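Local coordinates for protein alpha,alpha-trehalose-phosphate synthase (UDP-forming) (Burkholderia vietnamiensis, PDB 5TVG) that is a glycosyltransferase of family 20 in the GT-B clan, and in this model holds uridine-5'-diphosphate and a magnesium ion, at residues S102-F107 with V314-R319; F284-R289 with V364-P369. One frame throughout, in Å; residues are numbered along the deposited sequence.

Contact 1: residues S102-F107 with V314-R319; sequences SDLARF and VQTYQR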
ATOM      1  N   SER A 102      13.445  -6.141 -14.308  1.00 45.03           N
ATOM      2  CA  SER A 102      13.948  -7.115 -13.348  1.00 33.55           C
ATOM      3  C   SER A 102      13.311  -6.912 -11.985  1.00 45.88           C
ATOM      4  O   SER A 102      13.293  -7.846 -11.176  1.00 42.21           O
ATOM      5  CB  SER A 102      15.478  -7.003 -13.224  1.00 50.45           C
ATOM      6  OG  SER A 102      15.881  -5.759 -12.613  1.00 49.48           O
ATOM      7  N   ASP A 103      12.799  -5.703 -11.709  1.00 46.59           N
ATOM      8  CA  ASP A 103      12.122  -5.441 -10.446  1.00 46.05           C
ATOM      9  C   ASP A 103      10.790  -6.172 -10.304  1.00 47.16           C
ATOM     10  O   ASP A 103      10.342  -6.390  -9.171  1.00 43.50           O
ATOM     11  CB  ASP A 103      11.896  -3.932 -10.257  1.00 53.41           C
ATOM     12  CG  ASP A 103      11.096  -3.304 -11.399  1.00 52.03           C
ATOM     13  OD1 ASP A 103      11.573  -3.340 -12.553  1.00 51.32           O
ATOM     14  OD2 ASP A 103       9.979  -2.800 -11.159  1.00 47.66           O
ATOM     15  N   LEU A 104      10.134  -6.551 -11.400  1.00 49.09           N
ATOM     16  CA  LEU A 104       8.841  -7.228 -11.315  1.00 38.90           C
ATOM     17  C   LEU A 104       8.936  -8.727 -11.489  1.00 37.19           C
ATOM     18  O   LEU A 104       7.917  -9.408 -11.351  1.00 48.78           O
ATOM     19  CB  LEU A 104       7.880  -6.675 -12.370  1.00 37.95           C
ATOM     20  CG  LEU A 104       7.624  -5.175 -12.278  1.00 39.35           C
ATOM     21  CD1 LEU A 104       6.698  -4.719 -13.416  1.00 36.15           C
ATOM     22  CD2 LEU A 104       7.007  -4.873 -10.903  1.00 36.30           C
ATOM     23  N   ALA A 105      10.124  -9.260 -11.774  1.00 36.91           N
ATOM     24  CA  ALA A 105      10.283 -10.680 -12.101  1.00 36.97           C
ATOM     25  C   ALA A 105      10.199 -11.560 -10.861  1.00 42.01           C
ATOM     26  O   ALA A 105      10.716 -11.206  -9.802  1.00 51.10           O
ATOM     27  CB  ALA A 105      11.615 -10.913 -12.810  1.00 33.98           C
ATOM     28  N   ARG A 106       9.528 -12.708 -10.993  1.00 39.67           N
ATOM     29  CA  ARG A 106       9.395 -13.673  -9.900  1.00 44.02           C
ATOM     30  C   ARG A 106       9.619 -15.078 -10.443  1.00 52.84           C
ATOM     31  O   ARG A 106       8.761 -15.603 -11.152  1.00 66.85           O
ATOM     32  CB  ARG A 106       8.020 -13.609  -9.222  1.00 44.52           C
ATOM     33  CG  ARG A 106       7.406 -12.238  -9.083  1.00 55.61           C
ATOM     34  CD  ARG A 106       7.936 -11.479  -7.882  1.00 64.72           C
ATOM     35  NE  ARG A 106       7.211 -10.219  -7.744  1.00 69.05           N
ATOM     36  CZ  ARG A 106       7.740  -9.025  -7.975  1.00 72.15           C
ATOM     37  NH1 ARG A 106       9.013  -8.910  -8.317  1.00 81.81           N
ATOM     38  NH2 ARG A 106       7.001  -7.943  -7.842  1.00 68.61           N
ATOM     39  N   PHE A 107      10.763 -15.676 -10.141  1.00 45.18           N
ATOM     40  CA  PHE A 107      11.015 -17.054 -10.531  1.00 45.67           C
ATOM     41  C   PHE A 107      10.528 -18.040  -9.468  1.00 41.89           C
ATOM     42  O   PHE A 107      10.692 -17.814  -8.266  1.00 36.13           O
ATOM     43  CB  PHE A 107      12.496 -17.291 -10.789  1.00 40.27           C
ATOM     44  CG  PHE A 107      12.817 -18.710 -11.181  1.00 38.30           C
ATOM     45  CD1 PHE A 107      12.489 -19.177 -12.432  1.00 33.33           C
ATOM     46  CD2 PHE A 107      13.440 -19.565 -10.303  1.00 34.89           C
ATOM     47  CE1 PHE A 107      12.773 -20.478 -12.800  1.00 33.40           C
ATOM     48  CE2 PHE A 107      13.740 -20.846 -10.676  1.00 34.95           C
ATOM     49  CZ  PHE A 107      13.410 -21.301 -11.937  1.00 37.17           C
ATOM     50  N   VAL A 314      -2.646 -11.967 -12.647  1.00 40.87           N
ATOM     51  CA  VAL A 314      -1.250 -11.752 -12.285  1.00 44.22           C
ATOM     52  C   VAL A 314      -1.176 -10.500 -11.403  1.00 43.54           C
ATOM     53  O   VAL A 314      -1.720  -9.446 -11.760  1.00 44.60           O
ATOM     54  CB  VAL A 314      -0.383 -11.611 -13.549  1.00 45.15           C
ATOM     55  CG1 VAL A 314       1.058 -11.393 -13.182  1.00 42.82           C
ATOM     56  CG2 VAL A 314      -0.564 -12.869 -14.489  1.00 35.56           C
ATOM     57  N   GLN A 315      -0.553 -10.617 -10.226  1.00 43.77           N
ATOM     58  CA  GLN A 315      -0.584  -9.514  -9.253  1.00 43.92           C
ATOM     59  C   GLN A 315       0.068  -8.239  -9.784  1.00 48.26           C
ATOM     60  O   GLN A 315      -0.391  -7.129  -9.474  1.00 43.14           O
ATOM     61  CB  GLN A 315       0.100  -9.923  -7.951  1.00 46.97           C
ATOM     62  N   THR A 316       1.160  -8.361 -10.560  1.00 45.03           N
ATOM     63  CA  THR A 316       1.813  -7.145 -11.041  1.00 42.37           C
ATOM     64  C   THR A 316       0.859  -6.336 -11.898  1.00 42.79           C
ATOM     65  O   THR A 316       0.898  -5.102 -11.880  1.00 44.87           O
ATOM     66  CB  THR A 316       3.063  -7.457 -11.873  1.00 45.81           C
ATOM     67  OG1 THR A 316       2.800  -8.564 -12.752  1.00 53.63           O
ATOM     68  CG2 THR A 316       4.233  -7.797 -10.969  1.00 44.41           C
ATOM     69  N   TYR A 317      -0.039  -7.016 -12.610  1.00 40.69           N
ATOM     70  CA  TYR A 317      -0.993  -6.295 -13.430  1.00 37.30           C
ATOM     71  C   TYR A 317      -2.059  -5.618 -12.589  1.00 39.00           C
ATOM     72  O   TYR A 317      -2.583  -4.573 -12.990  1.00 38.89           O
ATOM     73  CB  TYR A 317      -1.638  -7.245 -14.434  1.00 31.29           C
ATOM     74  CG  TYR A 317      -0.692  -7.536 -15.562  1.00 33.23           C
ATOM     75  CD1 TYR A 317       0.313  -8.487 -15.424  1.00 29.47           C
ATOM     76  CD2 TYR A 317      -0.747  -6.804 -16.732  1.00 32.46           C
ATOM     77  CE1 TYR A 317       1.202  -8.714 -16.433  1.00 29.22           C
ATOM     78  CE2 TYR A 317       0.150  -7.039 -17.770  1.00 29.25           C
ATOM     79  CZ  TYR A 317       1.117  -7.986 -17.611  1.00 30.09           C
ATOM     80  OH  TYR A 317       1.990  -8.240 -18.657  1.00 33.20           O
ATOM     81  N   GLN A 318      -2.385  -6.186 -11.423  1.00 35.05           N
ATOM     82  CA  GLN A 318      -3.375  -5.564 -10.556  1.00 37.36           C
ATOM     83  C   GLN A 318      -2.838  -4.277  -9.959  1.00 34.51           C
ATOM     84  O   GLN A 318      -3.574  -3.295  -9.838  1.00 34.16           O
ATOM     85  CB  GLN A 318      -3.807  -6.548  -9.462  1.00 41.91           C
ATOM     86  CG  GLN A 318      -4.501  -7.796 -10.021  1.00 53.38           C
ATOM     87  CD  GLN A 318      -4.729  -8.910  -8.976  1.00 57.35           C
ATOM     88  OE1 GLN A 318      -4.619  -8.689  -7.768  1.00 58.83           O
ATOM     89  NE2 GLN A 318      -5.041 -10.109  -9.457  1.00 51.20           N
ATOM     90  N   ARG A 319      -1.558  -4.272  -9.568  1.00 39.57           N
ATOM     91  CA  ARG A 319      -0.938  -3.083  -8.984  1.00 38.56           C
ATOM     92  C   ARG A 319      -0.820  -1.942 -10.000  1.00 41.93           C
ATOM     93  O   ARG A 319      -1.165  -0.800  -9.685  1.00 35.90           O
ATOM     94  CB  ARG A 319       0.432  -3.429  -8.393  1.00 35.38           C
TER
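Leu104, in the loop between helix 79-98 and helix 109-127, and Thr316, in the first turn of helix 315-335, have the nearest CA atoms of the two segments, 7.0 Å apart. Nearly everything here turns on a single methyl. Thr316 chi1 is 42°, setting OG1 between the backbone N and the carbonyl carbon and turning CG2 beside the N, where the methyl meets the loop. Leu104 answers with one branch and its stem: CD2 lies 4.0 Å from Thr316 CG2, and Leu104 CB is 4.1 Å from the same methyl. The two side chains run at a slant to one another. Arg106 and Thr316 approach from opposite directions, and Arg106 NH2 reaches within 4.2 Å of Thr316 CG2, the methyl being neither squarely over the guanidinium nor squarely at its rim. In the GT-B fold two Rossmann-like domains face each other over a cleft; the loop belongs to the half with the ten-stranded mixed sheet, the helix to the half with the six-stranded parallel sheet, and this small patch links the two. The guanidinium is steadied by its own loop. Arg106 NH1 makes a nearly straight bond (168°) to Asp103 O at 3.0 Å, with the oxygen in the guanidinium plane, and a more bent one to Ala105 O at 3.2 Å, approaching from above that carbonyl's plane. Leu104 O lies over one face, offset toward the rim. Tyr276 is touched by both Leu104 and Thr316, while Pro96 of helix 79-98 also packs on Leu104. Along the same loop, Ser102 and Phe107 pack on Tyr414 of the second subunit, and Asp103 comes close to its own counterpart there.

Contact 2: residues F284-R289 with V364-P369; sequences FQSFER and VGYVTP
Tyr366 turns its CG anti to the backbone N (chi1 -165°), sending the phenol from strand 364-367 toward helix 280-293, where Ser286, with OG beside its own N (chi1 -64°), presents CB to the incoming hydroxyl. Tyr366 OH is 3.4 Å from Ser286 CB, a plain van der Waals touch, and 3.7 Å from the backbone N of Phe287. What grips the phenol is one turn back: Tyr366 OH hydrogen-bonds to Arg283 O, while Ser286 OG is taken up by Glu282 O, so each buried hydroxyl has a helix carbonyl as its partner. This is helix-on-sheet packing in a Rossmann-like domain of the GT-B fold. Helix 280-293 is the connection of a beta-alpha-beta crossover between the neighbouring parallel strands 266-271 and 301-306, and the tyrosine ties it to strand 364-367, on the other side of 266-271. Phe303, from strand 301-306, meets the Tyr366 ring with planes inclined by about 55° and packs edge-to-face with Phe287. The bound magnesium ion, about 12 Å from the Tyr366 side chain, is not contacted, and the tyrosine's part here is packing.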
ATOM      1  N   PHE A 284       0.112   9.485 -18.568  1.00 29.75           N
ATOM      2  CA  PHE A 284      -0.882  10.358 -17.944  1.00 27.78           C
ATOM      3  C   PHE A 284      -0.213  11.565 -17.286  1.00 28.05           C
ATOM      4  O   PHE A 284      -0.664  12.702 -17.440  1.00 28.26           O
ATOM      5  CB  PHE A 284      -1.697   9.585 -16.881  1.00 27.90           C
ATOM      6  CG  PHE A 284      -2.762   8.685 -17.440  1.00 32.26           C
ATOM      7  CD1 PHE A 284      -2.661   8.160 -18.733  1.00 28.49           C
ATOM      8  CD2 PHE A 284      -3.854   8.331 -16.657  1.00 32.72           C
ATOM      9  CE1 PHE A 284      -3.634   7.317 -19.239  1.00 32.23           C
ATOM     10  CE2 PHE A 284      -4.837   7.481 -17.151  1.00 34.93           C
ATOM     11  CZ  PHE A 284      -4.734   6.962 -18.441  1.00 34.61           C
ATOM     12  N   GLN A 285       0.835  11.324 -16.500  1.00 28.12           N
ATOM     13  CA  GLN A 285       1.469  12.434 -15.789  1.00 32.99           C
ATOM     14  C   GLN A 285       2.077  13.454 -16.750  1.00 36.39           C
ATOM     15  O   GLN A 285       2.118  14.635 -16.422  1.00 34.25           O
ATOM     16  CB  GLN A 285       2.513  11.901 -14.805  1.00 30.63           C
ATOM     17  CG  GLN A 285       1.874  11.089 -13.697  1.00 28.70           C
ATOM     18  CD  GLN A 285       2.876  10.390 -12.818  1.00 41.96           C
ATOM     19  OE1 GLN A 285       4.008  10.164 -13.217  1.00 41.46           O
ATOM     20  NE2 GLN A 285       2.455  10.022 -11.611  1.00 35.83           N
ATOM     21  N   SER A 286       2.526  13.023 -17.943  1.00 30.70           N
ATOM     22  CA  SER A 286       3.111  13.962 -18.902  1.00 31.41           C
ATOM     23  C   SER A 286       2.045  14.831 -19.549  1.00 33.01           C
ATOM     24  O   SER A 286       2.293  16.009 -19.860  1.00 31.08           O
ATOM     25  CB  SER A 286       3.910  13.220 -19.964  1.00 28.09           C
ATOM     26  OG  SER A 286       5.008  12.554 -19.368  1.00 37.97           O
ATOM     27  N   PHE A 287       0.871  14.258 -19.808  1.00 28.27           N
ATOM     28  CA  PHE A 287      -0.247  15.068 -20.266  1.00 28.47           C
ATOM     29  C   PHE A 287      -0.649  16.070 -19.186  1.00 28.87           C
ATOM     30  O   PHE A 287      -0.974  17.221 -19.481  1.00 29.20           O
ATOM     31  CB  PHE A 287      -1.419  14.161 -20.630  1.00 28.64           C
ATOM     32  CG  PHE A 287      -2.629  14.896 -21.144  1.00 35.77           C
ATOM     33  CD1 PHE A 287      -2.604  15.525 -22.381  1.00 36.49           C
ATOM     34  CD2 PHE A 287      -3.791  14.973 -20.373  1.00 35.47           C
ATOM     35  CE1 PHE A 287      -3.727  16.199 -22.863  1.00 28.97           C
ATOM     36  CE2 PHE A 287      -4.908  15.648 -20.843  1.00 29.06           C
ATOM     37  CZ  PHE A 287      -4.881  16.253 -22.082  1.00 29.17           C
ATOM     38  N   GLU A 288      -0.648  15.640 -17.926  1.00 34.78           N
ATOM     39  CA  GLU A 288      -0.871  16.571 -16.831  1.00 29.33           C
ATOM     40  C   GLU A 288       0.185  17.684 -16.864  1.00 33.97           C
ATOM     41  O   GLU A 288      -0.137  18.877 -16.780  1.00 30.04           O
ATOM     42  CB  GLU A 288      -0.850  15.811 -15.507  1.00 29.34           C
ATOM     43  CG  GLU A 288      -0.945  16.725 -14.288  1.00 37.48           C
ATOM     44  CD  GLU A 288      -0.586  16.042 -12.999  1.00 40.17           C
ATOM     45  OE1 GLU A 288       0.058  14.966 -13.034  1.00 37.51           O
ATOM     46  OE2 GLU A 288      -0.902  16.605 -11.935  1.00 38.13           O
ATOM     47  N   ARG A 289       1.456  17.306 -17.016  1.00 31.21           N
ATOM     48  CA  ARG A 289       2.511  18.310 -17.072  1.00 33.85           C
ATOM     49  C   ARG A 289       2.294  19.270 -18.237  1.00 34.58           C
ATOM     50  O   ARG A 289       2.458  20.479 -18.083  1.00 33.75           O
ATOM     51  CB  ARG A 289       3.866  17.640 -17.218  1.00 38.70           C
ATOM     52  CG  ARG A 289       5.032  18.616 -17.237  1.00 43.61           C
ATOM     53  CD  ARG A 289       6.326  17.877 -17.353  1.00 41.90           C
ATOM     54  NE  ARG A 289       6.578  17.080 -16.160  1.00 56.00           N
ATOM     55  CZ  ARG A 289       7.384  17.438 -15.174  1.00 55.06           C
ATOM     56  NH1 ARG A 289       8.037  18.606 -15.236  1.00 51.60           N
ATOM     57  NH2 ARG A 289       7.543  16.611 -14.144  1.00 49.06           N
ATOM     58  N   VAL A 364      -3.348  13.576 -32.546  1.00 28.98           N
ATOM     59  CA  VAL A 364      -2.107  13.026 -32.009  1.00 29.67           C
ATOM     60  C   VAL A 364      -2.310  11.563 -31.660  1.00 31.73           C
ATOM     61  O   VAL A 364      -3.298  11.201 -31.008  1.00 30.43           O
ATOM     62  CB  VAL A 364      -1.648  13.786 -30.743  1.00 28.52           C
ATOM     63  CG1 VAL A 364      -0.364  13.189 -30.197  1.00 28.18           C
ATOM     64  CG2 VAL A 364      -1.503  15.288 -31.017  1.00 30.01           C
ATOM     65  N   GLY A 365      -1.336  10.723 -32.044  1.00 32.30           N
ATOM     66  CA  GLY A 365      -1.235   9.376 -31.519  1.00 27.57           C
ATOM     67  C   GLY A 365      -0.136   9.325 -30.473  1.00 36.51           C
ATOM     68  O   GLY A 365       1.012   9.663 -30.741  1.00 32.15           O
ATOM     69  N   TYR A 366      -0.492   8.831 -29.306  1.00 32.57           N
ATOM     70  CA  TYR A 366       0.322   8.981 -28.113  1.00 27.50           C
ATOM     71  C   TYR A 366       0.670   7.563 -27.701  1.00 31.76           C
ATOM     72  O   TYR A 366      -0.139   6.869 -27.072  1.00 33.56           O
ATOM     73  CB  TYR A 366      -0.475   9.745 -27.071  1.00 29.96           C
ATOM     74  CG  TYR A 366       0.271  10.317 -25.901  1.00 38.52           C
ATOM     75  CD1 TYR A 366       1.676  10.449 -25.880  1.00 27.16           C
ATOM     76  CD2 TYR A 366      -0.453  10.710 -24.767  1.00 36.66           C
ATOM     77  CE1 TYR A 366       2.312  10.981 -24.743  1.00 32.29           C
ATOM     78  CE2 TYR A 366       0.156  11.239 -23.678  1.00 31.92           C
ATOM     79  CZ  TYR A 366       1.523  11.380 -23.638  1.00 35.16           C
ATOM     80  OH  TYR A 366       2.050  11.898 -22.454  1.00 32.59           O
ATOM     81  N   VAL A 367       1.844   7.110 -28.127  1.00 26.82           N
ATOM     82  CA  VAL A 367       2.227   5.705 -28.041  1.00 28.56           C
ATOM     83  C   VAL A 367       3.611   5.680 -27.406  1.00 31.87           C
ATOM     84  O   VAL A 367       4.630   5.736 -28.106  1.00 33.35           O
ATOM     85  CB  VAL A 367       2.244   5.014 -29.404  1.00 26.57           C
ATOM     86  CG1 VAL A 367       2.589   3.512 -29.253  1.00 26.46           C
ATOM     87  CG2 VAL A 367       0.914   5.203 -30.097  1.00 26.68           C
ATOM     88  N   THR A 368       3.649   5.517 -26.077  1.00 26.51           N
ATOM     89  CA  THR A 368       4.884   5.711 -25.316  1.00 31.49           C
ATOM     90  C   THR A 368       5.220   4.530 -24.409  1.00 26.57           C
ATOM     91  O   THR A 368       5.453   4.708 -23.216  1.00 28.93           O
ATOM     92  CB  THR A 368       4.801   7.010 -24.502  1.00 30.98           C
ATOM     93  OG1 THR A 368       3.750   6.916 -23.517  1.00 34.68           O
ATOM     94  CG2 THR A 368       4.588   8.198 -25.423  1.00 26.87           C
ATOM     95  N   PRO A 369       5.315   3.300 -24.945  1.00 26.74           N
ATOM     96  CA  PRO A 369       5.648   2.168 -24.063  1.00 34.35           C
ATOM     97  C   PRO A 369       7.030   2.322 -23.447  1.00 34.17           C
ATOM     98  O   PRO A 369       7.940   2.884 -24.058  1.00 30.42           O
ATOM     99  CB  PRO A 369       5.594   0.957 -24.999  1.00 35.67           C
ATOM    100  CG  PRO A 369       5.836   1.519 -26.337  1.00 34.82           C
ATOM    101  CD  PRO A 369       5.175   2.863 -26.338  1.00 26.44           C
TER

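Overall arrangement
The contacts differ first in depth: contact 1 lies at the surface, contact 2 is buried inside one domain. Their centres are 23 Å apart, and with nearest atoms about 12 Å apart they do not touch, although their segments alternate along the chain. They use no helix or strand in common, yet both reach the half with the parallel sheet: helix 315-335 of contact 1 also packs on the helix of contact 2, where Leu324 and Ile331 meet Phe284. Contact 1 joins two halves of the molecule through aliphatic groups and an arginine, beside a second subunit; contact 2 unites a helix with its own sheet through a phenol.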